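Local atomic coordinates of acyl-coenzyme A oxidase 3 (PDB entry 5YS9), a protein that oxidises acyl-CoA thioesters to trans-2-enoyl-CoA with FAD as cofactor, passing the electrons to oxygen to give hydrogen peroxide in peroxisomal fatty acid beta-oxidation. Residues Gly135-Gln141 and Gln274-Tyr280; Ile188-Pro192 and Trp263-Thr267. All coordinates share one frame; numbering follows the deposited sequence.

Contact 1. Residues Gly135-Gln141 and Gln274-Tyr280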
loop_
_atom_site.group_PDB
_atom_site.type_symbol
_atom_site.label_atom_id
_atom_site.label_comp_id
_atom_site.label_asym_id
_atom_site.label_seq_id
_atom_site.Cartn_x
_atom_site.Cartn_y
_atom_site.Cartn_z
ATOM N N GLY A 135 -12.615 -20.162 26.819
ATOM C CA GLY A 135 -13.504 -19.052 27.066
ATOM C C GLY A 135 -14.987 -19.393 27.141
ATOM O O GLY A 135 -15.722 -18.753 27.897
ATOM N N SER A 136 -15.450 -20.374 26.365
ATOM C CA SER A 136 -16.905 -20.646 26.246
ATOM C C SER A 136 -17.399 -22.039 26.666
ATOM O O SER A 136 -18.597 -22.310 26.658
ATOM C CB SER A 136 -17.405 -20.299 24.838
ATOM O OG SER A 136 -17.251 -18.915 24.584
ATOM N N GLY A 137 -16.499 -22.915 27.057
ATOM C CA GLY A 137 -16.877 -24.217 27.541
ATOM C C GLY A 137 -16.887 -24.226 29.063
ATOM O O GLY A 137 -16.224 -23.406 29.715
ATOM N N THR A 138 -17.648 -25.163 29.619
ATOM C CA THR A 138 -17.560 -25.464 31.033
ATOM C C THR A 138 -16.208 -26.105 31.283
ATOM O O THR A 138 -15.542 -26.524 30.333
ATOM C CB THR A 138 -18.689 -26.400 31.496
ATOM O OG1 THR A 138 -18.475 -27.717 30.992
ATOM C CG2 THR A 138 -20.050 -25.867 31.006
ATOM N N LYS A 139 -15.812 -26.176 32.552
ATOM C CA LYS A 139 -14.568 -26.829 32.933
ATOM C C LYS A 139 -14.519 -28.288 32.441
ATOM O O LYS A 139 -13.454 -28.787 32.047
ATOM C CB LYS A 139 -14.401 -26.779 34.442
ATOM C CG LYS A 139 -13.074 -27.286 34.993
ATOM C CD LYS A 139 -13.277 -28.193 36.212
ATOM C CE LYS A 139 -11.954 -28.718 36.756
ATOM N NZ LYS A 139 -12.157 -29.628 37.928
ATOM N N GLU A 140 -15.657 -28.971 32.433
ATOM C CA GLU A 140 -15.670 -30.390 32.093
ATOM C C GLU A 140 -15.486 -30.570 30.578
ATOM O O GLU A 140 -14.831 -31.523 30.152
ATOM C CB GLU A 140 -16.959 -31.093 32.535
ATOM C CG GLU A 140 -17.288 -30.925 34.001
ATOM C CD GLU A 140 -17.926 -29.573 34.300
ATOM O OE1 GLU A 140 -18.797 -29.106 33.481
ATOM O OE2 GLU A 140 -17.519 -28.981 35.339
ATOM N N GLN A 141 -16.069 -29.650 29.794
ATOM C CA GLN A 141 -15.916 -29.620 28.335
ATOM C C GLN A 141 -14.476 -29.326 27.928
ATOM O O GLN A 141 -13.908 -30.078 27.148
ATOM C CB GLN A 141 -16.878 -28.604 27.703
ATOM C CG GLN A 141 -18.316 -29.089 27.783
ATOM C CD GLN A 141 -19.295 -28.094 27.247
ATOM O OE1 GLN A 141 -19.159 -26.869 27.468
ATOM N NE2 GLN A 141 -20.306 -28.609 26.520
ATOM N N GLN A 274 -23.664 -31.992 23.791
ATOM C CA GLN A 274 -22.557 -31.644 24.668
ATOM C C GLN A 274 -21.398 -30.930 23.923
ATOM O O GLN A 274 -20.441 -30.440 24.563
ATOM C CB GLN A 274 -22.041 -32.907 25.378
ATOM C CG GLN A 274 -22.992 -33.530 26.389
ATOM C CD GLN A 274 -24.048 -34.478 25.824
ATOM O OE1 GLN A 274 -24.208 -34.656 24.604
ATOM N NE2 GLN A 274 -24.800 -35.088 26.729
ATOM N N ASN A 275 -21.478 -30.890 22.587
ATOM C CA ASN A 275 -20.417 -30.299 21.797
ATOM C C ASN A 275 -20.577 -28.820 21.725
ATOM O O ASN A 275 -19.616 -28.139 21.422
ATOM C CB ASN A 275 -20.363 -30.879 20.385
ATOM C CG ASN A 275 -19.552 -32.155 20.293
ATOM O OD1 ASN A 275 -19.046 -32.487 19.231
ATOM N ND2 ASN A 275 -19.419 -32.870 21.385
ATOM N N MET A 276 -21.789 -28.333 21.962
ATOM C CA MET A 276 -22.029 -26.910 22.145
ATOM C C MET A 276 -21.316 -26.477 23.381
ATOM O O MET A 276 -21.461 -27.109 24.418
ATOM C CB MET A 276 -23.498 -26.621 22.346
ATOM C CG MET A 276 -23.794 -25.152 22.653
ATOM S SD MET A 276 -25.573 -24.875 22.846
ATOM C CE MET A 276 -25.549 -23.195 23.500
ATOM N N LEU A 277 -20.585 -25.377 23.289
ATOM C CA LEU A 277 -19.855 -24.860 24.458
ATOM C C LEU A 277 -20.813 -24.064 25.355
ATOM O O LEU A 277 -21.508 -23.192 24.879
ATOM C CB LEU A 277 -18.654 -24.032 24.003
ATOM C CG LEU A 277 -17.580 -24.812 23.229
ATOM C CD1 LEU A 277 -16.571 -23.820 22.697
ATOM C CD2 LEU A 277 -16.892 -25.879 24.064
ATOM N N MET A 278 -20.874 -24.380 26.645
ATOM C CA MET A 278 -22.019 -23.921 27.466
ATOM C C MET A 278 -21.731 -23.137 28.740
ATOM O O MET A 278 -22.604 -23.035 29.589
ATOM C CB MET A 278 -22.968 -25.093 27.788
ATOM C CG MET A 278 -23.827 -25.577 26.617
ATOM S SD MET A 278 -24.953 -26.873 27.194
ATOM C CE MET A 278 -25.344 -27.843 25.734
ATOM N N LYS A 279 -20.556 -22.529 28.851
ATOM C CA LYS A 279 -20.251 -21.622 29.976
ATOM C C LYS A 279 -21.296 -20.501 30.143
ATOM O O LYS A 279 -21.730 -20.225 31.253
ATOM C CB LYS A 279 -18.838 -21.018 29.818
ATOM C CG LYS A 279 -18.404 -20.058 30.927
ATOM C CD LYS A 279 -16.890 -19.956 31.082
ATOM C CE LYS A 279 -16.512 -18.707 31.871
ATOM N NZ LYS A 279 -15.359 -18.912 32.801
ATOM N N TYR A 280 -21.683 -19.877 29.031
ATOM C CA TYR A 280 -22.594 -18.743 29.031
ATOM C C TYR A 280 -24.012 -19.120 28.664
ATOM O O TYR A 280 -24.937 -18.765 29.385
ATOM C CB TYR A 280 -22.079 -17.638 28.124
ATOM C CG TYR A 280 -20.776 -17.091 28.619
ATOM C CD1 TYR A 280 -20.692 -16.505 29.882
ATOM C CD2 TYR A 280 -19.596 -17.181 27.852
ATOM C CE1 TYR A 280 -19.497 -16.014 30.370
ATOM C CE2 TYR A 280 -18.385 -16.668 28.326
ATOM C CZ TYR A 280 -18.352 -16.087 29.588
ATOM O OH TYR A 280 -17.200 -15.588 30.117
#
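The side-chain amide of Gln141, in the first turn of helix 139-147, bonds to Gln274 O, Met276 O and Met278 N of segment 274-280, a 3-10 turn and loop that follows strand 262-272. CB points toward that segment; CG, anti to the carbonyl carbon (chi1 -71°), and the extended chain beyond it carry the amide to the backbone there. Gln141 CG comes within 4.1 Å of Gln274 O, and Gln141 CD lies 3.7 Å from Met276 O. At the tip, Gln141 OE1 accepts from Met278 N at 3.1 Å, on a lone pair in the carbonyl plane, and also from Thr138 N of its own segment. Gln141 NE2 gives a bond of 2.8 Å to Met276 O, tilted 26° from the amide plane, and a weak, bent one to Gln274 O. The Thr138 N bond belongs to a capping box, completed by a weak return bond from Gln141 N to Thr138 OG1. Nearby, Lys279 N donates to Ser136 O at 2.9 Å, approaching from above the carbonyl plane, while Leu277 CD2 packs on Gly137 CA at 3.9 Å. One neutral amide thus completes the capping box of its own helix and ties the N-terminal helical domain to segment 274-280, with bonds on both its oxygen and its nitrogen limiting its rotation.

Contact 2. Residues Ile188-Pro192 and Trp263-Thr267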
loop_
_atom_site.group_PDB
_atom_site.type_symbol
_atom_site.label_atom_id
_atom_site.label_comp_id
_atom_site.label_asym_id
_atom_site.label_seq_id
_atom_site.Cartn_x
_atom_site.Cartn_y
_atom_site.Cartn_z
ATOM N N ILE A 188 -27.988 -30.693 14.664
ATOM C CA ILE A 188 -27.743 -30.780 13.248
ATOM C C ILE A 188 -27.128 -29.449 12.796
ATOM O O ILE A 188 -27.810 -28.420 12.791
ATOM C CB ILE A 188 -29.039 -31.024 12.470
ATOM C CG1 ILE A 188 -29.719 -32.320 12.964
ATOM C CG2 ILE A 188 -28.751 -31.113 10.966
ATOM C CD1 ILE A 188 -31.008 -32.662 12.199
ATOM N N ILE A 189 -25.854 -29.497 12.384
ATOM C CA ILE A 189 -25.158 -28.354 11.806
ATOM C C ILE A 189 -25.343 -28.326 10.283
ATOM O O ILE A 189 -25.001 -29.305 9.595
ATOM C CB ILE A 189 -23.658 -28.367 12.101
ATOM C CG1 ILE A 189 -23.375 -28.626 13.615
ATOM C CG2 ILE A 189 -23.042 -27.057 11.618
ATOM C CD1 ILE A 189 -24.171 -27.755 14.580
ATOM N N ASN A 190 -25.902 -27.219 9.768
ATOM C CA ASN A 190 -26.247 -27.132 8.365
ATOM C C ASN A 190 -25.912 -25.778 7.755
ATOM O O ASN A 190 -26.203 -24.714 8.324
ATOM C CB ASN A 190 -27.723 -27.497 8.093
ATOM C CG ASN A 190 -27.992 -27.790 6.620
ATOM O OD1 ASN A 190 -27.499 -28.801 6.050
ATOM N ND2 ASN A 190 -28.721 -26.881 5.971
ATOM N N THR A 191 -25.321 -25.858 6.566
ATOM C CA THR A 191 -25.054 -24.712 5.722
ATOM C C THR A 191 -26.234 -24.638 4.698
ATOM O O THR A 191 -26.272 -25.400 3.758
ATOM C CB THR A 191 -23.695 -24.925 4.965
ATOM O OG1 THR A 191 -22.616 -25.220 5.878
ATOM C CG2 THR A 191 -23.361 -23.705 4.108
ATOM N N PRO A 192 -27.181 -23.697 4.842
ATOM C CA PRO A 192 -28.398 -23.741 3.963
ATOM C C PRO A 192 -28.231 -23.402 2.445
ATOM O O PRO A 192 -28.935 -23.944 1.613
ATOM C CB PRO A 192 -29.344 -22.754 4.639
ATOM C CG PRO A 192 -28.414 -21.777 5.344
ATOM C CD PRO A 192 -27.231 -22.591 5.817
ATOM N N TRP A 263 -12.380 -23.207 2.954
ATOM C CA TRP A 263 -13.828 -23.087 3.049
ATOM C C TRP A 263 -14.390 -24.359 3.623
ATOM O O TRP A 263 -13.803 -25.389 3.427
ATOM C CB TRP A 263 -14.483 -22.862 1.686
ATOM C CG TRP A 263 -14.210 -23.880 0.628
ATOM C CD1 TRP A 263 -13.204 -23.820 -0.269
ATOM C CD2 TRP A 263 -14.937 -25.070 0.332
ATOM N NE1 TRP A 263 -13.235 -24.890 -1.096
ATOM C CE2 TRP A 263 -14.296 -25.679 -0.772
ATOM C CE3 TRP A 263 -16.066 -25.684 0.869
ATOM C CZ2 TRP A 263 -14.741 -26.866 -1.354
ATOM C CZ3 TRP A 263 -16.528 -26.885 0.288
ATOM C CH2 TRP A 263 -15.871 -27.450 -0.812
ATOM N N ILE A 264 -15.511 -24.273 4.331
ATOM C CA ILE A 264 -16.209 -25.444 4.844
ATOM C C ILE A 264 -17.726 -25.338 4.600
ATOM O O ILE A 264 -18.339 -24.307 4.842
ATOM C CB ILE A 264 -15.998 -25.647 6.367
ATOM C CG1 ILE A 264 -14.546 -25.311 6.797
ATOM C CG2 ILE A 264 -16.377 -27.082 6.766
ATOM C CD1 ILE A 264 -14.344 -25.341 8.308
ATOM N N GLN A 265 -18.317 -26.440 4.155
ATOM C CA GLN A 265 -19.740 -26.646 4.168
ATOM C C GLN A 265 -20.082 -27.845 5.048
ATOM O O GLN A 265 -19.380 -28.866 5.004
ATOM C CB GLN A 265 -20.218 -26.917 2.775
ATOM C CG GLN A 265 -19.797 -25.838 1.775
ATOM C CD GLN A 265 -20.377 -26.079 0.442
ATOM O OE1 GLN A 265 -20.666 -27.193 0.122
ATOM N NE2 GLN A 265 -20.597 -25.040 -0.324
ATOM N N PHE A 266 -21.164 -27.685 5.837
ATOM C CA PHE A 266 -21.776 -28.736 6.660
ATOM C C PHE A 266 -23.134 -29.091 6.094
ATOM O O PHE A 266 -23.953 -28.219 5.879
ATOM C CB PHE A 266 -22.025 -28.221 8.072
ATOM C CG PHE A 266 -20.829 -27.622 8.716
ATOM C CD1 PHE A 266 -20.526 -26.259 8.527
ATOM C CD2 PHE A 266 -20.033 -28.372 9.548
ATOM C CE1 PHE A 266 -19.410 -25.695 9.118
ATOM C CE2 PHE A 266 -18.913 -27.800 10.160
ATOM C CZ PHE A 266 -18.594 -26.474 9.921
ATOM N N THR A 267 -23.385 -30.355 5.886
ATOM C CA THR A 267 -24.679 -30.813 5.399
ATOM C C THR A 267 -25.185 -31.861 6.376
ATOM O O THR A 267 -24.622 -32.970 6.484
ATOM C CB THR A 267 -24.567 -31.392 3.979
ATOM O OG1 THR A 267 -23.855 -30.459 3.139
ATOM C CG2 THR A 267 -25.967 -31.679 3.397
#
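Thr191 and Phe266 are joined by two hydrogen bonds in the beta domain, the middle domain of the acyl-CoA oxidase and dehydrogenase fold, just past the end of strand 186-190, where its path turns away from its antiparallel partner 262-272. Thr191 N donates to Phe266 O at 2.8 Å. In the other direction Phe266 N gives a nearly straight bond, 171° at the hydrogen, to Thr191 OG1 at 2.9 Å. A side-chain oxygen therefore takes the place of a strand carbonyl, and the touching parts run 110° apart. OG1 is set beside its own backbone N (chi1 -54°), which lets one residue grip both the N-H and the C=O of Phe266. A valine here lacks the hydroxyl acceptor and would probably leave Phe266 N without this mate. Next to these bonds, Asn190 CA makes a CA-H...O contact with Phe266 O, and Asn190 OD1, which accepts from Asn268 N, lies against Thr267 CA. Farther along the strand, Trp263 meets Phe660 of the second subunit edge-to-face. Packing takes over on the buried side. The side chains of Ile189 and Phe266 lie side by side, and the ring is held between two isoleucines: Ile264 CG2 covers one face, 3.9 Å above its plane, and Ile189 CG2 makes a CH-pi contact over the opposite one, 4.0 Å from the ring centroid. Thr191 OG1 lies in the ring plane at the edge, 3.5 Å from Phe266 CD1.

The two contacts are linked by strand 262-272: contact 2 uses part of it, residues 263-267, and contact 1 the 3-10 turn and loop beyond it, residues 274-280. Along the chain, contact 2 falls wholly between the two segments of contact 1. Their centres are 21 Å apart and their nearest atoms about 8 Å, so they do not touch. Contact 2 joins parts of one domain, whereas contact 1 fastens the segment after strand 262-272 to helices 116-136 and 139-147. Contact 2 comes nearer to a bound FAD: about 9 Å from the side chain of Ile264, against about 14 Å from that of Leu277 in contact 1.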